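Local structure of cellobiose 2-epimerase (Ruminococcus albus, 3VW5) at residues R7-L10 / T11-I15; I53-F56 / Y57-Y61; A155-R158 / Q159-V163; D176-M179 / N180-L183. The protein catalyses the reversible 2-epimerisation of cellobiose, converting it to 4-O-beta-D-glucosyl-D-mannose without prior modification of the sugar, on an (alpha/alpha)6 barrel. The protein carries 2 engineered substitutions. All coordinates share one frame; numbering follows the deposited sequence.

Contact 1. Residues R7-L10 / T11-I15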
loop_
_atom_site.group_PDB
_atom_site.type_symbol
_atom_site.label_atom_id
_atom_site.label_comp_id
_atom_site.label_asym_id
_atom_site.label_seq_id
_atom_site.Cartn_x
_atom_site.Cartn_y
_atom_site.Cartn_z
ATOM N N ARG A 7 -18.791 4.323 3.225
ATOM C CA ARG A 7 -19.300 2.986 2.936
ATOM C C ARG A 7 -20.003 2.987 1.583
ATOM O O ARG A 7 -19.932 2.015 0.822
ATOM C CB ARG A 7 -20.252 2.517 4.043
ATOM C CG ARG A 7 -20.661 1.046 3.948
ATOM C CD ARG A 7 -21.614 0.640 5.074
ATOM N NE ARG A 7 -21.155 -0.520 5.853
ATOM C CZ ARG A 7 -21.334 -1.790 5.482
ATOM N NH1 ARG A 7 -21.941 -2.061 4.324
ATOM N NH2 ARG A 7 -20.901 -2.793 6.260
ATOM N N GLN A 8 -20.670 4.101 1.284
ATOM C CA GLN A 8 -21.364 4.282 0.010
ATOM C C GLN A 8 -20.392 4.404 -1.159
ATOM O O GLN A 8 -20.608 3.831 -2.246
ATOM C CB GLN A 8 -22.219 5.534 0.066
ATOM C CG GLN A 8 -23.693 5.257 0.160
ATOM C CD GLN A 8 -24.488 6.146 -0.771
ATOM O OE1 GLN A 8 -24.128 6.310 -1.939
ATOM N NE2 GLN A 8 -25.564 6.740 -0.258
ATOM N N GLU A 9 -19.325 5.167 -0.925
ATOM C CA GLU A 9 -18.281 5.346 -1.925
ATOM C C GLU A 9 -17.637 3.999 -2.267
ATOM O O GLU A 9 -17.377 3.692 -3.431
ATOM C CB GLU A 9 -17.238 6.360 -1.439
ATOM C CG GLU A 9 -16.086 6.570 -2.411
ATOM C CD GLU A 9 -16.553 7.048 -3.771
ATOM O OE1 GLU A 9 -15.838 6.806 -4.768
ATOM O OE2 GLU A 9 -17.637 7.663 -3.837
ATOM N N LEU A 10 -17.411 3.183 -1.246
ATOM C CA LEU A 10 -16.895 1.841 -1.465
ATOM C C LEU A 10 -17.884 0.970 -2.243
ATOM O O LEU A 10 -17.523 0.411 -3.287
ATOM C CB LEU A 10 -16.520 1.188 -0.132
ATOM C CG LEU A 10 -15.623 -0.056 -0.090
ATOM C CD1 LEU A 10 -16.279 -1.125 0.756
ATOM C CD2 LEU A 10 -15.228 -0.609 -1.453
ATOM N N THR A 11 -19.122 0.864 -1.749
ATOM C CA THR A 11 -20.089 -0.073 -2.335
ATOM C C THR A 11 -20.756 0.367 -3.642
ATOM O O THR A 11 -21.110 -0.481 -4.465
ATOM C CB THR A 11 -21.195 -0.477 -1.349
ATOM O OG1 THR A 11 -22.052 0.646 -1.093
ATOM C CG2 THR A 11 -20.588 -1.008 -0.044
ATOM N N ASP A 12 -20.950 1.674 -3.836
ATOM C CA ASP A 12 -21.689 2.127 -5.020
ATOM C C ASP A 12 -20.801 2.705 -6.104
ATOM O O ASP A 12 -21.222 2.807 -7.260
ATOM C CB ASP A 12 -22.789 3.132 -4.664
ATOM C CG ASP A 12 -23.794 2.567 -3.674
ATOM O OD1 ASP A 12 -24.077 1.345 -3.740
ATOM O OD2 ASP A 12 -24.294 3.339 -2.820
ATOM N N HIS A 13 -19.578 3.085 -5.738
ATOM C CA HIS A 13 -18.672 3.694 -6.709
ATOM C C HIS A 13 -17.439 2.842 -7.020
ATOM O O HIS A 13 -17.215 2.453 -8.165
ATOM C CB HIS A 13 -18.274 5.120 -6.279
ATOM C CG HIS A 13 -17.674 5.931 -7.388
ATOM N ND1 HIS A 13 -16.609 6.790 -7.202
ATOM C CD2 HIS A 13 -17.986 6.004 -8.708
ATOM C CE1 HIS A 13 -16.292 7.350 -8.354
ATOM N NE2 HIS A 13 -17.115 6.889 -9.285
ATOM N N ILE A 14 -16.650 2.553 -5.994
ATOM C CA ILE A 14 -15.375 1.853 -6.169
ATOM C C ILE A 14 -15.529 0.408 -6.654
ATOM O O ILE A 14 -14.963 0.024 -7.680
ATOM C CB ILE A 14 -14.534 1.898 -4.877
ATOM C CG1 ILE A 14 -14.110 3.337 -4.570
ATOM C CG2 ILE A 14 -13.320 1.015 -4.988
ATOM C CD1 ILE A 14 -13.408 3.504 -3.221
ATOM N N ILE A 15 -16.291 -0.397 -5.923
ATOM C CA ILE A 15 -16.439 -1.810 -6.287
ATOM C C ILE A 15 -17.031 -1.995 -7.696
ATOM O O ILE A 15 -16.474 -2.727 -8.527
ATOM C CB ILE A 15 -17.248 -2.589 -5.232
ATOM C CG1 ILE A 15 -16.360 -2.898 -4.027
ATOM C CG2 ILE A 15 -17.825 -3.860 -5.841
ATOM C CD1 ILE A 15 -17.117 -3.103 -2.745
#
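Glu-9 and His-13, one helical turn apart, run alongside each other in the same direction. The glutamate leaves the helix with CG opposite the backbone N (chi1 178°) and then bends at the next bond (chi2 59°), which turns the carboxylate along the helix surface to the histidine one turn on. Past CB, its CG passes the end of Ile-14, 4.2 Å from CD1; the carboxyl carbon CD rests 3.6 Å from His-13 CB, and OE2 stays on that same methylene. The tip OE1 accepts a hydrogen bond from His-13 ND1 at 2.6 Å, met on its syn side, with the oxygen in the imidazole plane although carboxylate and ring planes stand 68° apart. OE1 is also bonded to Trp-349 NE1, so two N-H groups hold this oxygen and limit rotation of the carboxylate.

The backbone beneath is a pi-type turn within helix 2-19, one of the helices of the barrel: Ile-14 N reaches back five residues to Glu-9 O (2.9 Å), and Ile-15 N does the same to Leu-10 O (3.0 Å). Glu-9 O takes a second, more bent bond from His-13 N. On the buried side, Leu-10 CD2 meets the CD1 methyl of Ile-15 at 3.4 Å, the two chains slanting across each other beside Leu-64 of helix 47-64 and Cys-379 of helix 373-385.

Contact 2. Residues I53-F56 / Y57-Y61; sequences ILWF and YSNAY
Hydrogen bonds from side chains back to the helix backbone join Ser-58 to Leu-54 and Asn-59 to Trp-55. Ser-58 OG sits anti to its own carbonyl carbon, beside the backbone N (chi1 -52°), from where it donates to Leu-54 O at 2.7 Å, on the opposite face of that carbonyl from Ser-58 N. Asn-59 repeats the pattern: ND2 reaches Trp-55 O at 2.9 Å while its backbone N approaches from the other face, and ND2 is also bonded to Ser-121 OG of helix 109-126.

Stacking engages the same asparagine. Its amide lies over one face of the Trp-55 indole, planes 26° apart, with ND2 near the rim and CB 4.1 Å from the centroid of the six-membered ring, a CH-pi contact. With an alanine at Trp-55, the Asn-59 amide is likely to lose this flat support, and Tyr-117 the ring it stacks on.

Aromatic and apolar contacts join Phe-56, Tyr-57 and Ile-53. Phe-56 turns its edge to the face of Tyr-57 in a T-shaped pair, centroids 5.1 Å apart, and Ile-53 CG2 touches Tyr-57 CD2 at 3.6 Å; the phenol OH is bonded to Asn-19 OD1.

Touched by helices 2-19, 67-84, 109-126 and 373-385, this stretch of helix 47-64 is largely buried among helices of the (alpha/alpha)6 barrel.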
loop_
_atom_site.group_PDB
_atom_site.type_symbol
_atom_site.label_atom_id
_atom_site.label_comp_id
_atom_site.label_asym_id
_atom_site.label_seq_id
_atom_site.Cartn_x
_atom_site.Cartn_y
_atom_site.Cartn_z
ATOM N N ILE A 53 -5.334 -5.736 -6.208
ATOM C CA ILE A 53 -6.701 -6.128 -6.498
ATOM C C ILE A 53 -7.080 -7.353 -5.649
ATOM O O ILE A 53 -8.111 -7.343 -4.962
ATOM C CB ILE A 53 -6.907 -6.366 -7.990
ATOM C CG1 ILE A 53 -6.722 -5.049 -8.728
ATOM C CG2 ILE A 53 -8.302 -6.937 -8.280
ATOM C CD1 ILE A 53 -6.557 -5.190 -10.241
ATOM N N LEU A 54 -6.225 -8.381 -5.664
ATOM C CA LEU A 54 -6.427 -9.580 -4.830
ATOM C C LEU A 54 -6.619 -9.189 -3.371
ATOM O O LEU A 54 -7.581 -9.609 -2.724
ATOM C CB LEU A 54 -5.278 -10.582 -4.978
ATOM C CG LEU A 54 -5.370 -11.849 -4.107
ATOM C CD1 LEU A 54 -6.755 -12.488 -4.161
ATOM C CD2 LEU A 54 -4.301 -12.884 -4.436
ATOM N N TRP A 55 -5.727 -8.355 -2.849
ATOM C CA TRP A 55 -5.904 -7.903 -1.481
ATOM C C TRP A 55 -7.261 -7.227 -1.297
ATOM O O TRP A 55 -7.945 -7.427 -0.296
ATOM C CB TRP A 55 -4.777 -6.959 -1.021
ATOM C CG TRP A 55 -5.042 -6.514 0.398
ATOM C CD1 TRP A 55 -4.625 -7.129 1.540
ATOM C CD2 TRP A 55 -5.852 -5.401 0.819
ATOM N NE1 TRP A 55 -5.093 -6.457 2.641
ATOM C CE2 TRP A 55 -5.855 -5.396 2.228
ATOM C CE3 TRP A 55 -6.563 -4.400 0.139
ATOM C CZ2 TRP A 55 -6.551 -4.441 2.969
ATOM C CZ3 TRP A 55 -7.253 -3.454 0.882
ATOM C CH2 TRP A 55 -7.242 -3.480 2.272
ATOM N N PHE A 56 -7.632 -6.410 -2.274
ATOM C CA PHE A 56 -8.819 -5.585 -2.171
ATOM C C PHE A 56 -10.099 -6.399 -2.159
ATOM O O PHE A 56 -10.974 -6.182 -1.312
ATOM C CB PHE A 56 -8.881 -4.613 -3.337
ATOM C CG PHE A 56 -10.216 -3.965 -3.499
ATOM C CD1 PHE A 56 -10.612 -2.970 -2.636
ATOM C CD2 PHE A 56 -11.070 -4.359 -4.508
ATOM C CE1 PHE A 56 -11.829 -2.369 -2.778
ATOM C CE2 PHE A 56 -12.291 -3.748 -4.667
ATOM C CZ PHE A 56 -12.678 -2.752 -3.801
ATOM N N TYR A 57 -10.223 -7.326 -3.101
ATOM C CA TYR A 57 -11.428 -8.135 -3.134
ATOM C C TYR A 57 -11.498 -9.036 -1.926
ATOM O O TYR A 57 -12.554 -9.134 -1.278
ATOM C CB TYR A 57 -11.547 -8.916 -4.436
ATOM C CG TYR A 57 -12.132 -8.079 -5.547
ATOM C CD1 TYR A 57 -13.401 -7.504 -5.414
ATOM C CD2 TYR A 57 -11.426 -7.854 -6.720
ATOM C CE1 TYR A 57 -13.948 -6.742 -6.422
ATOM C CE2 TYR A 57 -11.962 -7.089 -7.731
ATOM C CZ TYR A 57 -13.223 -6.533 -7.581
ATOM O OH TYR A 57 -13.757 -5.769 -8.591
ATOM N N SER A 58 -10.379 -9.677 -1.602
ATOM C CA SER A 58 -10.357 -10.528 -0.420
ATOM C C SER A 58 -10.877 -9.753 0.804
ATOM O O SER A 58 -11.696 -10.260 1.564
ATOM C CB SER A 58 -8.964 -11.144 -0.178
ATOM O OG SER A 58 -8.464 -11.805 -1.340
ATOM N N ASN A 59 -10.445 -8.510 0.973
ATOM C CA ASN A 59 -10.855 -7.732 2.143
ATOM C C ASN A 59 -12.247 -7.126 2.063
ATOM O O ASN A 59 -12.909 -6.917 3.091
ATOM C CB ASN A 59 -9.824 -6.650 2.467
ATOM C CG ASN A 59 -8.666 -7.194 3.258
ATOM O OD1 ASN A 59 -8.636 -7.086 4.489
ATOM N ND2 ASN A 59 -7.717 -7.822 2.560
ATOM N N ALA A 60 -12.678 -6.823 0.843
ATOM C CA ALA A 60 -14.017 -6.296 0.623
ATOM C C ALA A 60 -15.014 -7.405 0.947
ATOM O O ALA A 60 -16.084 -7.171 1.528
ATOM C CB ALA A 60 -14.183 -5.838 -0.817
ATOM N N TYR A 61 -14.649 -8.623 0.571
ATOM C CA TYR A 61 -15.506 -9.749 0.866
ATOM C C TYR A 61 -15.615 -9.967 2.383
ATOM O O TYR A 61 -16.714 -10.162 2.923
ATOM C CB TYR A 61 -15.013 -10.998 0.145
ATOM C CG TYR A 61 -15.721 -12.249 0.584
ATOM C CD1 TYR A 61 -17.044 -12.487 0.222
ATOM C CD2 TYR A 61 -15.067 -13.197 1.370
ATOM C CE1 TYR A 61 -17.692 -13.629 0.624
ATOM C CE2 TYR A 61 -15.705 -14.343 1.772
ATOM C CZ TYR A 61 -17.022 -14.557 1.399
ATOM O OH TYR A 61 -17.668 -15.701 1.812
#

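Contact 3. Residues A155-R158 / Q159-V163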
loop_
_atom_site.group_PDB
_atom_site.type_symbol
_atom_site.label_atom_id
_atom_site.label_comp_id
_atom_site.label_asym_id
_atom_site.label_seq_id
_atom_site.Cartn_x
_atom_site.Cartn_y
_atom_site.Cartn_z
ATOM N N ALA A 155 16.286 -4.651 -5.244
ATOM C CA ALA A 155 16.073 -4.892 -6.666
ATOM C C ALA A 155 17.065 -5.875 -7.271
ATOM O O ALA A 155 18.268 -5.735 -7.102
ATOM C CB ALA A 155 16.086 -3.567 -7.445
ATOM N N PHE A 156 16.542 -6.858 -7.993
ATOM C CA PHE A 156 17.344 -7.922 -8.581
ATOM C C PHE A 156 16.760 -8.268 -9.930
ATOM O O PHE A 156 15.606 -7.923 -10.217
ATOM C CB PHE A 156 17.298 -9.178 -7.707
ATOM C CG PHE A 156 17.502 -8.902 -6.262
ATOM C CD1 PHE A 156 18.774 -8.947 -5.711
ATOM C CD2 PHE A 156 16.427 -8.557 -5.451
ATOM C CE1 PHE A 156 18.966 -8.669 -4.364
ATOM C CE2 PHE A 156 16.621 -8.262 -4.116
ATOM C CZ PHE A 156 17.888 -8.326 -3.570
ATOM N N ASP A 157 17.556 -8.947 -10.752
ATOM C CA ASP A 157 17.025 -9.584 -11.949
ATOM C C ASP A 157 16.400 -10.916 -11.562
ATOM O O ASP A 157 16.477 -11.325 -10.400
ATOM C CB ASP A 157 18.074 -9.730 -13.066
ATOM C CG ASP A 157 19.208 -10.693 -12.722
ATOM O OD1 ASP A 157 19.126 -11.453 -11.726
ATOM O OD2 ASP A 157 20.198 -10.691 -13.480
ATOM N N ARG A 158 15.776 -11.581 -12.528
ATOM C CA ARG A 158 15.072 -12.826 -12.239
ATOM C C ARG A 158 15.911 -13.785 -11.401
ATOM O O ARG A 158 15.411 -14.425 -10.483
ATOM C CB ARG A 158 14.636 -13.513 -13.525
ATOM C CG ARG A 158 13.875 -14.757 -13.231
ATOM C CD ARG A 158 13.619 -15.549 -14.455
ATOM N NE ARG A 158 12.844 -16.722 -14.078
ATOM C CZ ARG A 158 12.678 -17.791 -14.845
ATOM N NH1 ARG A 158 13.244 -17.843 -16.046
ATOM N NH2 ARG A 158 11.948 -18.802 -14.402
ATOM N N GLN A 159 17.197 -13.843 -11.724
ATOM C CA GLN A 159 18.141 -14.766 -11.117
ATOM C C GLN A 159 18.773 -14.210 -9.830
ATOM O O GLN A 159 19.773 -14.735 -9.355
ATOM C CB GLN A 159 19.239 -15.120 -12.131
ATOM C CG GLN A 159 18.700 -15.674 -13.457
ATOM C CD GLN A 159 18.949 -14.754 -14.670
ATOM O OE1 GLN A 159 20.020 -14.797 -15.296
ATOM N NE2 GLN A 159 17.951 -13.928 -15.010
ATOM N N TRP A 160 18.198 -13.152 -9.264
ATOM C CA TRP A 160 18.655 -12.620 -7.965
ATOM C C TRP A 160 20.036 -11.957 -7.978
ATOM O O TRP A 160 20.665 -11.819 -6.929
ATOM C CB TRP A 160 18.641 -13.684 -6.872
ATOM C CG TRP A 160 17.309 -14.342 -6.608
ATOM C CD1 TRP A 160 16.995 -15.655 -6.822
ATOM C CD2 TRP A 160 16.121 -13.736 -6.068
ATOM N NE1 TRP A 160 15.694 -15.904 -6.454
ATOM C CE2 TRP A 160 15.134 -14.749 -5.989
ATOM C CE3 TRP A 160 15.797 -12.439 -5.651
ATOM C CZ2 TRP A 160 13.852 -14.508 -5.500
ATOM C CZ3 TRP A 160 14.527 -12.197 -5.172
ATOM C CH2 TRP A 160 13.565 -13.227 -5.096
ATOM N N ARG A 161 20.512 -11.556 -9.153
ATOM C CA ARG A 161 21.710 -10.734 -9.228
ATOM C C ARG A 161 21.309 -9.268 -9.084
ATOM O O ARG A 161 20.352 -8.804 -9.713
ATOM C CB ARG A 161 22.455 -10.968 -10.543
ATOM C CG ARG A 161 22.843 -12.430 -10.755
ATOM C CD ARG A 161 23.355 -12.697 -12.174
ATOM N NE ARG A 161 22.323 -12.501 -13.187
ATOM C CZ ARG A 161 22.406 -12.954 -14.433
ATOM N NH1 ARG A 161 23.478 -13.636 -14.820
ATOM N NH2 ARG A 161 21.417 -12.726 -15.293
ATOM N N LEU A 162 22.048 -8.539 -8.257
ATOM C CA LEU A 162 21.729 -7.146 -7.947
ATOM C C LEU A 162 21.669 -6.188 -9.158
ATOM O O LEU A 162 22.541 -6.225 -10.031
ATOM C CB LEU A 162 22.712 -6.614 -6.909
ATOM C CG LEU A 162 22.211 -5.314 -6.303
ATOM C CD1 LEU A 162 21.711 -5.558 -4.890
ATOM C CD2 LEU A 162 23.298 -4.237 -6.337
ATOM N N VAL A 163 20.628 -5.348 -9.195
ATOM C CA VAL A 163 20.523 -4.231 -10.153
ATOM C C VAL A 163 20.131 -2.904 -9.481
ATOM O O VAL A 163 19.866 -2.859 -8.277
ATOM C CB VAL A 163 19.480 -4.484 -11.276
ATOM C CG1 VAL A 163 19.888 -3.698 -12.530
ATOM C CG2 VAL A 163 19.340 -5.957 -11.585
#
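Asp-157 OD2 is gripped by two nitrogens of Arg-161, NE at 2.8 Å and NH2 at 3.0 Å, in a side-on salt bridge. NE comes to the syn lone pair, whereas NH2 reaches the oxygen from above the carboxylate plane; carboxylate and guanidinium planes are 51° apart. This pair spans a hairpin-like reversal at the end of strand 151-156, with a single bridge between Phe-156 and Leu-162: a type I turn from Asp-157 to Trp-160, followed by a G1-type bulge at Trp-160, whose phi is positive (69°).

The other carboxylate oxygen, OD1, accepts Arg-161 N at 2.9 Å, so the aspartate binds both backbone and side chain of that arginine. The chi1 of Asp-157, 66°, tucks CG between the backbone N and the carbonyl carbon, over the turn. Backbone bonds close the loop: Trp-160 N to Asp-157 O (2.8 Å), Asp-157 N to Arg-161 O (3.0 Å) and, further out, Val-163 N to Ala-155 O.

Arg-158 extends away from the turn to a salt bridge with Asp-86, and its carbonyl is bonded to Lys-107 NZ. Beneath, Trp-160 is anchored through NE1 to Tyr-89 O and directs the edge of its indole at the face of Phe-156, offset from the centre, with CE3 3.9 Å from Phe-156 CD2.

Contact 4. Residues D176-M179 / N180-L183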
loop_
_atom_site.group_PDB
_atom_site.type_symbol
_atom_site.label_atom_id
_atom_site.label_comp_id
_atom_site.label_asym_id
_atom_site.label_seq_id
_atom_site.Cartn_x
_atom_site.Cartn_y
_atom_site.Cartn_z
ATOM N N ASP A 176 19.963 2.179 -2.714
ATOM C CA ASP A 176 19.933 0.734 -2.569
ATOM C C ASP A 176 18.809 0.302 -1.642
ATOM O O ASP A 176 18.083 -0.644 -1.934
ATOM C CB ASP A 176 21.271 0.232 -2.027
ATOM C CG ASP A 176 22.413 0.439 -3.014
ATOM O OD1 ASP A 176 23.029 1.547 -3.000
ATOM O OD2 ASP A 176 22.693 -0.506 -3.804
ATOM N N LYS A 177 18.674 0.985 -0.513
ATOM C CA LYS A 177 17.656 0.624 0.456
ATOM C C LYS A 177 16.624 1.741 0.617
ATOM O O LYS A 177 16.963 2.910 0.506
ATOM C CB LYS A 177 18.324 0.273 1.784
ATOM C CG LYS A 177 19.232 -0.948 1.690
ATOM C CD LYS A 177 20.014 -1.176 2.980
ATOM C CE LYS A 177 20.796 -2.499 2.926
ATOM N NZ LYS A 177 22.193 -2.389 3.455
ATOM N N THR A 178 15.367 1.384 0.870
ATOM C CA THR A 178 14.292 2.379 0.984
ATOM C C THR A 178 13.396 2.103 2.186
ATOM O O THR A 178 13.240 0.949 2.581
ATOM C CB THR A 178 13.392 2.380 -0.267
ATOM O OG1 THR A 178 12.452 1.300 -0.185
ATOM C CG2 THR A 178 14.221 2.241 -1.525
ATOM N N MET A 179 12.802 3.145 2.767
ATOM C CA MET A 179 11.862 2.922 3.866
ATOM C C MET A 179 10.622 2.231 3.316
ATOM O O MET A 179 9.998 1.428 4.004
ATOM C CB MET A 179 11.484 4.213 4.607
ATOM C CG MET A 179 10.573 5.173 3.836
ATOM S SD MET A 179 8.824 5.018 4.284
ATOM C CE MET A 179 9.037 4.512 5.975
ATOM N N ASN A 180 10.302 2.539 2.064
ATOM C CA ASN A 180 9.156 1.987 1.377
ATOM C C ASN A 180 9.102 0.476 1.480
ATOM O O ASN A 180 8.075 -0.097 1.832
ATOM C CB ASN A 180 9.237 2.363 -0.090
ATOM C CG ASN A 180 7.908 2.773 -0.658
ATOM O OD1 ASN A 180 7.009 1.953 -0.823
ATOM N ND2 ASN A 180 7.779 4.056 -0.979
ATOM N N ALA A 181 10.214 -0.171 1.161
ATOM C CA ALA A 181 10.275 -1.625 1.208
ATOM C C ALA A 181 10.101 -2.154 2.631
ATOM O O ALA A 181 9.396 -3.139 2.848
ATOM C CB ALA A 181 11.581 -2.120 0.614
ATOM N N ILE A 182 10.748 -1.518 3.600
ATOM C CA ILE A 182 10.659 -2.014 4.971
ATOM C C ILE A 182 9.195 -1.979 5.412
ATOM O O ILE A 182 8.647 -2.970 5.902
ATOM C CB ILE A 182 11.590 -1.233 5.940
ATOM C CG1 ILE A 182 13.054 -1.395 5.531
ATOM C CG2 ILE A 182 11.416 -1.702 7.374
ATOM C CD1 ILE A 182 14.012 -0.565 6.366
ATOM N N LEU A 183 8.566 -0.834 5.186
ATOM C CA LEU A 183 7.173 -0.606 5.527
ATOM C C LEU A 183 6.231 -1.656 4.913
ATOM O O LEU A 183 5.311 -2.159 5.576
ATOM C CB LEU A 183 6.775 0.797 5.064
ATOM C CG LEU A 183 5.511 1.436 5.643
ATOM C CD1 LEU A 183 4.291 1.109 4.814
ATOM C CD2 LEU A 183 5.321 1.007 7.081
#
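Thr-178 OG1 accepts a hydrogen bond from Ala-181 N at 3.0 Å, with an N-H...O angle of 164°. Packing is close around this oxygen: Asn-180 CB lies 3.4 Å from OG1 and Ala-181 CB 3.6 Å from it. The torsion explains the reach, since chi1 of 80° swings the hydroxyl over the start of the next helix and turns the methyl CG2 away from the carbonyl carbon. Thr-178 N is itself held by Glu-154 OE1, which positions the residue from behind.

Thr-178 is thus the N-cap of helix 179-196, at the point where the short strand 177-178, joined to Phe-228 through a classic beta bulge at Asp-176 and Lys-177, passes directly into a barrel helix. A valine at this position would probably leave the Ala-181 amide without its capping acceptor and the first helical turn less firmly fixed.

The regular helical bonding then takes over with Leu-183 N to Met-179 O (2.9 Å). The side chains there meet more loosely. Met-179, bent at chi2 and chi3, curls its sulfur past Asn-180 N, and its CE comes no nearer to Leu-183 CB than 4.4 Å; the thioether packs instead on Met-212, Val-216 and Leu-224. Asn-180, by contrast, is partly exposed, and its amide, making no close contact with residues 176-179, ends near His-243 of helix 241-258.

In the fold
The four contacts follow one another along the chain and fall into two neighbouring pairs. Contacts 1 and 2 lie on helices 2-19 and 47-64, their centres about 13 Å apart, and touch directly: Ile-14, Ile-15 and Leu-10 pack on the ring of Phe-56. Contacts 3 and 4 lie across the chain's centre from contact 1, about 16 Å apart between centres and about 5 Å between nearest atoms. Contact 3 runs from strand 151-156 into the loop after it, contact 4 from strand 177-178 into helix 179-196; the strands belong to different antiparallel sheets. About 39 Å separates the centres of contacts 1 and 3. One pair thus joins two packed barrel helices, the other sits at strand ends and loops.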